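Local coordinates for aminoglycoside acetyltransferase meta-AAC0020 (Uncultured bacterium, PDB 5F47), which probably transfers an acetyl group from acetyl-coenzyme A to aminoglycoside antibiotics, as a GNAT-fold resistance enzyme, at residues L52-L64 against I68-Y80. Numbering follows the deposited sequence. Where two conformers were deposited one is given.
With CA (calcium ion), chain I.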
ATOM      1  N   LEU B  52     -14.554  -5.632  -5.270  1.00 16.68           N
ATOM      2  CA  LEU B  52     -14.701  -5.077  -6.611  1.00 17.43           C
ATOM      3  C   LEU B  52     -15.578  -3.833  -6.609  1.00 18.61           C
ATOM      4  O   LEU B  52     -15.391  -2.934  -7.448  1.00 18.70           O
ATOM      5  CB  LEU B  52     -15.269  -6.139  -7.555  1.00 19.72           C
ATOM      6  CG  LEU B  52     -15.205  -5.885  -9.055  1.00 21.73           C
ATOM      7  CD1 LEU B  52     -13.752  -5.756  -9.477  1.00 19.58           C
ATOM      8  CD2 LEU B  52     -15.877  -7.034  -9.789  1.00 21.77           C
ATOM      9  N   ASN B  53     -16.534  -3.773  -5.678  1.00 18.76           N
ATOM     10  CA  ASN B  53     -17.427  -2.617  -5.540  1.00 20.79           C
ATOM     11  C   ASN B  53     -16.779  -1.378  -4.920  1.00 20.05           C
ATOM     12  O   ASN B  53     -17.319  -0.283  -5.038  1.00 23.47           O
ATOM     13  CB  ASN B  53     -18.653  -2.973  -4.679  1.00 23.11           C
ATOM     14  CG  ASN B  53     -19.669  -3.838  -5.406  1.00 24.51           C
ATOM     15  OD1 ASN B  53     -19.644  -3.977  -6.629  1.00 25.34           O
ATOM     16  ND2 ASN B  53     -20.583  -4.422  -4.641  1.00 25.89           N
ATOM     17  N   GLN B  54     -15.648  -1.548  -4.232  1.00 18.56           N
ATOM     18  CA  GLN B  54     -15.013  -0.410  -3.551  1.00 18.53           C
ATOM     19  C   GLN B  54     -14.568   0.638  -4.564  1.00 20.09           C
ATOM     20  O   GLN B  54     -14.093   0.301  -5.648  1.00 23.32           O
ATOM     21  CB  GLN B  54     -13.814  -0.862  -2.703  1.00 18.63           C
ATOM     22  CG  GLN B  54     -14.181  -1.817  -1.575  1.00 19.80           C
ATOM     23  CD  GLN B  54     -12.997  -2.300  -0.749  1.00 21.58           C
ATOM     24  OE1 GLN B  54     -13.115  -3.271   0.017  1.00 22.90           O
ATOM     25  NE2 GLN B  54     -11.857  -1.622  -0.876  1.00 20.65           N
ATOM     26  N   ASN B  55     -14.712   1.903  -4.197  1.00 19.68           N
ATOM     27  CA  ASN B  55     -14.330   2.980  -5.105  1.00 22.44           C
ATOM     28  C   ASN B  55     -12.872   3.411  -4.949  1.00 21.82           C
ATOM     29  O   ASN B  55     -12.454   4.438  -5.507  1.00 23.22           O
ATOM     30  CB  ASN B  55     -15.254   4.178  -4.913  1.00 27.80           C
ATOM     31  CG  ASN B  55     -16.700   3.828  -5.182  1.00 33.30           C
ATOM     32  OD1 ASN B  55     -16.992   2.972  -6.021  1.00 31.89           O
ATOM     33  ND2 ASN B  55     -17.615   4.483  -4.475  1.00 43.47           N
ATOM     34  N   ASN B  56     -12.109   2.621  -4.200  1.00 19.76           N
ATOM     35  CA  ASN B  56     -10.667   2.847  -4.029  1.00 19.07           C
ATOM     36  C   ASN B  56      -9.840   1.651  -4.476  1.00 16.17           C
ATOM     37  O   ASN B  56      -8.678   1.497  -4.089  1.00 15.44           O
ATOM     38  CB  ASN B  56     -10.366   3.166  -2.577  1.00 20.75           C
ATOM     39  CG  ASN B  56     -10.912   2.118  -1.633  1.00 19.91           C
ATOM     40  OD1 ASN B  56     -11.140   0.957  -2.023  1.00 20.70           O
ATOM     41  ND2 ASN B  56     -11.096   2.507  -0.378  1.00 22.61           N
ATOM     42  N   PHE B  57     -10.445   0.815  -5.314  1.00 15.04           N
ATOM     43  CA  PHE B  57      -9.809  -0.398  -5.806  1.00 14.00           C
ATOM     44  C   PHE B  57     -10.128  -0.539  -7.278  1.00 15.70           C
ATOM     45  O   PHE B  57     -11.292  -0.501  -7.668  1.00 16.22           O
ATOM     46  CB  PHE B  57     -10.316  -1.619  -5.018  1.00 14.74           C
ATOM     47  CG  PHE B  57      -9.706  -2.911  -5.440  1.00 14.13           C
ATOM     48  CD1 PHE B  57      -8.379  -3.183  -5.139  1.00 12.89           C
ATOM     49  CD2 PHE B  57     -10.459  -3.870  -6.120  1.00 14.62           C
ATOM     50  CE1 PHE B  57      -7.802  -4.399  -5.506  1.00 13.38           C
ATOM     51  CE2 PHE B  57      -9.896  -5.080  -6.488  1.00 14.48           C
ATOM     52  CZ  PHE B  57      -8.563  -5.347  -6.180  1.00 14.66           C
ATOM     53  N   TYR B  58      -9.094  -0.680  -8.098  1.00 14.18           N
ATOM     54  CA  TYR B  58      -9.274  -0.793  -9.546  1.00 15.43           C
ATOM     55  C   TYR B  58      -8.423  -1.915 -10.119  1.00 15.11           C
ATOM     56  O   TYR B  58      -7.230  -2.013  -9.841  1.00 13.84           O
ATOM     57  CB  TYR B  58      -8.927   0.518 -10.251  1.00 16.71           C
ATOM     58  CG  TYR B  58      -9.894   1.635 -10.002  1.00 17.97           C
ATOM     59  CD1 TYR B  58     -11.089   1.706 -10.706  1.00 21.30           C
ATOM     60  CD2 TYR B  58      -9.608   2.635  -9.090  1.00 19.58           C
ATOM     61  CE1 TYR B  58     -11.984   2.743 -10.500  1.00 24.93           C
ATOM     62  CE2 TYR B  58     -10.493   3.677  -8.882  1.00 23.45           C
ATOM     63  CZ  TYR B  58     -11.678   3.719  -9.585  1.00 26.09           C
ATOM     64  OH  TYR B  58     -12.558   4.757  -9.386  1.00 29.68           O
ATOM     65  N   VAL B  59      -9.051  -2.711 -10.981  1.00 15.80           N
ATOM     66  CA  VAL B  59      -8.438  -3.876 -11.595  1.00 15.40           C
ATOM     67  C   VAL B  59      -8.367  -3.665 -13.101  1.00 16.98           C
ATOM     68  O   VAL B  59      -9.358  -3.276 -13.727  1.00 17.55           O
ATOM     69  CB  VAL B  59      -9.242  -5.157 -11.309  1.00 14.49           C
ATOM     70  CG1 VAL B  59      -8.541  -6.370 -11.887  1.00 15.88           C
ATOM     71  CG2 VAL B  59      -9.454  -5.341  -9.809  1.00 14.17           C
ATOM     72  N   PHE B  60      -7.195  -3.893 -13.686  1.00 15.20           N
ATOM     73  CA  PHE B  60      -7.064  -3.816 -15.136  1.00 17.12           C
ATOM     74  C   PHE B  60      -6.708  -5.192 -15.660  1.00 17.35           C
ATOM     75  O   PHE B  60      -5.851  -5.863 -15.087  1.00 18.77           O
ATOM     76  CB  PHE B  60      -5.996  -2.801 -15.537  1.00 18.93           C
ATOM     77  CG  PHE B  60      -6.345  -1.383 -15.182  1.00 19.57           C
ATOM     78  CD1 PHE B  60      -6.188  -0.930 -13.881  1.00 20.67           C
ATOM     79  CD2 PHE B  60      -6.844  -0.517 -16.136  1.00 22.85           C
ATOM     80  CE1 PHE B  60      -6.517   0.370 -13.543  1.00 22.31           C
ATOM     81  CE2 PHE B  60      -7.168   0.790 -15.800  1.00 23.70           C
ATOM     82  CZ  PHE B  60      -7.014   1.216 -14.488  1.00 22.52           C
ATOM     83  N   VAL B  61      -7.351  -5.613 -16.739  1.00 19.16           N
ATOM     84  CA  VAL B  61      -7.066  -6.925 -17.308  1.00 18.89           C
ATOM     85  C   VAL B  61      -6.715  -6.882 -18.784  1.00 18.79           C
ATOM     86  O   VAL B  61      -7.059  -5.948 -19.513  1.00 19.70           O
ATOM     87  CB  VAL B  61      -8.251  -7.899 -17.110  1.00 19.98           C
ATOM     88  CG1 VAL B  61      -8.548  -8.066 -15.619  1.00 18.95           C
ATOM     89  CG2 VAL B  61      -9.500  -7.446 -17.861  1.00 21.09           C
ATOM     90  N   ALA B  62      -6.012  -7.922 -19.214  1.00 19.49           N
ATOM     91  CA  ALA B  62      -5.703  -8.113 -20.625  1.00 19.62           C
ATOM     92  C   ALA B  62      -6.457  -9.325 -21.118  1.00 21.29           C
ATOM     93  O   ALA B  62      -6.458 -10.370 -20.465  1.00 21.92           O
ATOM     94  CB  ALA B  62      -4.218  -8.286 -20.832  1.00 21.10           C
ATOM     95  N   LEU B  63      -7.096  -9.190 -22.278  1.00 22.78           N
ATOM     96  CA  LEU B  63      -7.968 -10.228 -22.795  1.00 26.26           C
ATOM     97  C   LEU B  63      -7.570 -10.619 -24.198  1.00 27.60           C
ATOM     98  O   LEU B  63      -7.296  -9.755 -25.030  1.00 27.11           O
ATOM     99  CB  LEU B  63      -9.415  -9.753 -22.808  1.00 29.08           C
ATOM    100  CG  LEU B  63     -10.108  -9.576 -21.463  1.00 29.31           C
ATOM    101  CD1 LEU B  63     -10.995  -8.350 -21.507  1.00 30.36           C
ATOM    102  CD2 LEU B  63     -10.927 -10.813 -21.157  1.00 31.65           C
ATOM    103  N   LEU B  64      -7.515 -11.921 -24.446  1.00 27.28           N
ATOM    104  CA  LEU B  64      -7.493 -12.445 -25.801  1.00 33.98           C
ATOM    105  C   LEU B  64      -8.822 -13.156 -25.979  1.00 39.42           C
ATOM    106  O   LEU B  64      -9.094 -14.151 -25.302  1.00 36.74           O
ATOM    107  CB  LEU B  64      -6.309 -13.373 -26.026  1.00 33.36           C
ATOM    108  CG  LEU B  64      -4.977 -12.625 -26.022  1.00 31.44           C
ATOM    109  CD1 LEU B  64      -3.828 -13.596 -26.156  1.00 32.27           C
ATOM    110  CD2 LEU B  64      -4.946 -11.622 -27.172  1.00 32.53           C
ATOM    111  N   ILE B  68      -8.849 -14.101 -19.943  1.00 30.85           N
ATOM    112  CA  ILE B  68      -7.917 -13.268 -19.203  1.00 28.02           C
ATOM    113  C   ILE B  68      -6.507 -13.832 -19.337  1.00 26.62           C
ATOM    114  O   ILE B  68      -6.262 -14.989 -18.977  1.00 29.17           O
ATOM    115  CB  ILE B  68      -8.309 -13.193 -17.716  1.00 29.34           C
ATOM    116  CG1 ILE B  68      -9.676 -12.528 -17.550  1.00 31.13           C
ATOM    117  CG2 ILE B  68      -7.234 -12.478 -16.912  1.00 28.04           C
ATOM    118  CD1 ILE B  68      -9.673 -11.073 -17.891  1.00 30.73           C
ATOM    119  N   VAL B  69      -5.584 -13.038 -19.865  1.00 24.35           N
ATOM    120  CA  VAL B  69      -4.219 -13.514 -20.045  1.00 23.41           C
ATOM    121  C   VAL B  69      -3.226 -12.662 -19.252  1.00 21.07           C
ATOM    122  O   VAL B  69      -2.013 -12.884 -19.288  1.00 21.83           O
ATOM    123  CB  VAL B  69      -3.827 -13.535 -21.529  1.00 23.77           C
ATOM    124  CG1 VAL B  69      -4.683 -14.568 -22.280  1.00 25.82           C
ATOM    125  CG2 VAL B  69      -3.957 -12.146 -22.142  1.00 23.12           C
ATOM    126  N   GLY B  70      -3.753 -11.694 -18.518  1.00 19.83           N
ATOM    127  CA  GLY B  70      -2.916 -10.871 -17.669  1.00 18.35           C
ATOM    128  C   GLY B  70      -3.749  -9.858 -16.918  1.00 17.90           C
ATOM    129  O   GLY B  70      -4.906  -9.632 -17.252  1.00 19.04           O
ATOM    130  N   GLY B  71      -3.185  -9.269 -15.872  1.00 16.41           N
ATOM    131  CA  GLY B  71      -3.876  -8.179 -15.224  1.00 16.14           C
ATOM    132  C   GLY B  71      -3.116  -7.622 -14.051  1.00 14.15           C
ATOM    133  O   GLY B  71      -2.077  -8.170 -13.670  1.00 15.42           O
ATOM    134  N   LEU B  72      -3.641  -6.545 -13.481  1.00 13.38           N
ATOM    135  CA  LEU B  72      -3.041  -5.972 -12.289  1.00 15.88           C
ATOM    136  C   LEU B  72      -4.132  -5.414 -11.399  1.00 15.78           C
ATOM    137  O   LEU B  72      -5.235  -5.115 -11.844  1.00 15.76           O
ATOM    138  CB  LEU B  72      -1.991  -4.903 -12.638  1.00 18.42           C
ATOM    139  CG  LEU B  72      -2.357  -3.536 -13.212  1.00 15.85           C
ATOM    140  CD1 LEU B  72      -2.986  -2.606 -12.172  1.00 15.91           C
ATOM    141  CD2 LEU B  72      -1.091  -2.890 -13.794  1.00 16.63           C
ATOM    142  N   THR B  73      -3.807  -5.294 -10.120  1.00 13.21           N
ATOM    143  CA  THR B  73      -4.717  -4.751  -9.120  1.00 12.80           C
ATOM    144  C   THR B  73      -4.087  -3.494  -8.557  1.00 13.01           C
ATOM    145  O   THR B  73      -2.855  -3.408  -8.456  1.00 13.35           O
ATOM    146  CB  THR B  73      -4.969  -5.757  -7.995  1.00 13.41           C
ATOM    147  OG1 THR B  73      -3.701  -6.169  -7.453  1.00 14.64           O
ATOM    148  CG2 THR B  73      -5.698  -6.985  -8.534  1.00 15.03           C
ATOM    149  N   SER B  74      -4.922  -2.522  -8.192  1.00 12.73           N
ATOM    150  CA  SER B  74      -4.382  -1.260  -7.683  1.00 11.46           C
ATOM    151  C   SER B  74      -5.317  -0.679  -6.613  1.00 12.19           C
ATOM    152  O   SER B  74      -6.537  -0.837  -6.681  1.00 13.53           O
ATOM    153  CB  SER B  74      -4.129  -0.262  -8.842  1.00 12.30           C
ATOM    154  OG  SER B  74      -5.339   0.100  -9.482  1.00 14.23           O
ATOM    155  N   TYR B  75      -4.704  -0.056  -5.606  1.00 13.09           N
ATOM    156  CA  TYR B  75      -5.400   0.581  -4.487  1.00 11.71           C
ATOM    157  C   TYR B  75      -5.148   2.077  -4.495  1.00 12.14           C
ATOM    158  O   TYR B  75      -4.006   2.525  -4.634  1.00 14.67           O
ATOM    159  CB  TYR B  75      -4.905   0.019  -3.148  1.00 11.21           C
ATOM    160  CG  TYR B  75      -5.215  -1.435  -2.920  1.00 13.44           C
ATOM    161  CD1 TYR B  75      -4.358  -2.422  -3.400  1.00 11.49           C
ATOM    162  CD2 TYR B  75      -6.342  -1.818  -2.214  1.00 13.50           C
ATOM    163  CE1 TYR B  75      -4.629  -3.772  -3.187  1.00 12.29           C
ATOM    164  CE2 TYR B  75      -6.631  -3.179  -1.987  1.00 13.51           C
ATOM    165  CZ  TYR B  75      -5.767  -4.144  -2.496  1.00 15.25           C
ATOM    166  OH  TYR B  75      -6.016  -5.482  -2.268  1.00 15.63           O
ATOM    167  N   VAL B  76      -6.221   2.831  -4.319  1.00 12.79           N
ATOM    168  CA  VAL B  76      -6.100   4.269  -4.132  1.00 13.33           C
ATOM    169  C   VAL B  76      -5.740   4.566  -2.682  1.00 13.63           C
ATOM    170  O   VAL B  76      -6.416   4.094  -1.751  1.00 15.63           O
ATOM    171  CB  VAL B  76      -7.418   4.953  -4.496  1.00 14.83           C
ATOM    172  CG1 VAL B  76      -7.336   6.468  -4.246  1.00 16.83           C
ATOM    173  CG2 VAL B  76      -7.778   4.629  -5.951  1.00 17.09           C
ATOM    174  N   LEU B  77      -4.681   5.341  -2.503  1.00 12.12           N
ATOM    175  CA  LEU B  77      -4.309   5.834  -1.180  1.00 12.58           C
ATOM    176  C   LEU B  77      -4.427   7.355  -1.134  1.00 12.57           C
ATOM    177  O   LEU B  77      -3.562   8.074  -1.656  1.00 13.62           O
ATOM    178  CB  LEU B  77      -2.881   5.404  -0.833  1.00 14.15           C
ATOM    179  CG  LEU B  77      -2.539   3.912  -0.964  1.00 16.47           C
ATOM    180  CD1 LEU B  77      -1.069   3.685  -0.610  1.00 17.57           C
ATOM    181  CD2 LEU B  77      -3.457   3.021  -0.111  1.00 17.27           C
ATOM    182  N   GLU B  78      -5.501   7.850  -0.528  1.00 13.69           N
ATOM    183  CA  GLU B  78      -5.641   9.283  -0.301  0.58 14.12           C
ATOM    184  C   GLU B  78      -4.540   9.749   0.635  1.00 14.69           C
ATOM    185  O   GLU B  78      -4.261   9.086   1.636  1.00 14.25           O
ATOM    186  CB  GLU B  78      -7.014   9.602   0.279  0.58 16.11           C
ATOM    187  CG  GLU B  78      -8.162   9.278  -0.654  0.58 17.29           C
ATOM    188  CD  GLU B  78      -8.326  10.273  -1.791  0.58 20.15           C
ATOM    189  OE1 GLU B  78      -8.994   9.913  -2.782  0.58 21.58           O
ATOM    190  OE2 GLU B  78      -7.818  11.412  -1.689  0.58 20.59           O
ATOM    191  N   GLN B  79      -3.911  10.877   0.301  1.00 13.63           N
ATOM    192  CA  GLN B  79      -2.766  11.387   1.056  1.00 12.67           C
ATOM    193  C   GLN B  79      -3.082  12.481   2.057  1.00 13.76           C
ATOM    194  O   GLN B  79      -4.067  13.212   1.914  1.00 15.22           O
ATOM    195  CB  GLN B  79      -1.708  11.968   0.116  1.00 15.14           C
ATOM    196  CG  GLN B  79      -1.119  10.977  -0.869  1.00 17.67           C
ATOM    197  CD  GLN B  79       0.088  11.571  -1.547  1.00 18.61           C
ATOM    198  OE1 GLN B  79       1.195  11.535  -1.008  1.00 21.73           O
ATOM    199  NE2 GLN B  79      -0.122  12.167  -2.727  1.00 18.45           N
ATOM    200  N   TYR B  80      -2.227  12.602   3.068  1.00 14.54           N
ATOM    201  CA  TYR B  80      -2.260  13.763   3.948  1.00 15.31           C
ATOM    202  C   TYR B  80      -1.163  14.773   3.591  1.00 15.86           C
ATOM    203  O   TYR B  80      -1.123  15.848   4.164  1.00 18.59           O
ATOM    204  CB  TYR B  80      -2.154  13.340   5.432  1.00 15.84           C
ATOM    205  CG  TYR B  80      -1.145  12.245   5.676  1.00 15.34           C
ATOM    206  CD1 TYR B  80       0.191  12.539   5.932  1.00 15.85           C
ATOM    207  CD2 TYR B  80      -1.538  10.901   5.638  1.00 14.69           C
ATOM    208  CE1 TYR B  80       1.111  11.525   6.144  1.00 15.78           C
ATOM    209  CE2 TYR B  80      -0.624   9.889   5.834  1.00 15.77           C
ATOM    210  CZ  TYR B  80       0.693  10.205   6.097  1.00 16.53           C
ATOM    211  OH  TYR B  80       1.596   9.183   6.297  1.00 15.31           O
TER
HETATM  212 CA    CA I 201     -18.278   1.041  -6.778  0.65 23.92          CA
HETATM  213  O   HOH W   1     -16.321  -0.177  -7.860  1.00 29.36           O
HETATM  214  O   HOH W   2      -7.529   1.612  -1.513  1.00 17.79           O
HETATM  215  O   HOH W   3     -19.366   1.276  -4.699  1.00 37.95           O
HETATM  216  O   HOH W   4     -19.901   2.739  -7.211  1.00 46.44           O
HETATM  217  O   HOH W   5     -17.879   1.875  -8.969  1.00 41.86           O
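F57 and Y75 meet on one face of this antiparallel pair, their side chains pointing the same way and their ring planes 54° apart. F57 CD1 lies above one face of the Y75 ring, offset toward its rim, 3.6 Å from Y75 CE2. With CG anti to the backbone N (chi1 -179°), the F57 ring reaches over the neighbouring strand, where CZ also touches T73 CB. Farther along the same face, I68 CD1 is wedged between two branched residues, 3.5 Å from L63 CD2 and 3.6 Å from V61 CB; V61 faces G71, and their CA atoms approach to 4.0 Å. On the other face, F60 CD1 lies 4.0 Å from L72 CD1, and V76 CG2 meets the edge of the Y58 ring. F114 of helix 103-117 makes edge-to-face contacts with Y58 and F60, so this face packs against that helix.

Backbone bonds join the strands. F60 and L72 bond in both directions, F60 N to L72 O and L72 N to F60 O. Y58 O accepts S74 OG at 2.9 Å, alongside a weak, bent bond from S74 N; Y115 holds the same hydroxyl from the helix side. V69 and G70 both face A62, forming a classic beta bulge near the turn.

At the other end, water 2 donates to both N56 O and V76 O, while Q54 NE2 bonds in the carbonyl plane to a lone pair of N56 OD1. Beyond them, N53 O and N55 OD1 bind calcium, with E18 and four waters completing the site. The hydroxyl of Y75 bonds to E78 O of the second subunit, extending the contact into the dimer. Segments 57-64 and 68-77 run antiparallel, their axes at 169°, and strands 57-64 and 67-77 form the central beta hairpin of the GNAT fold.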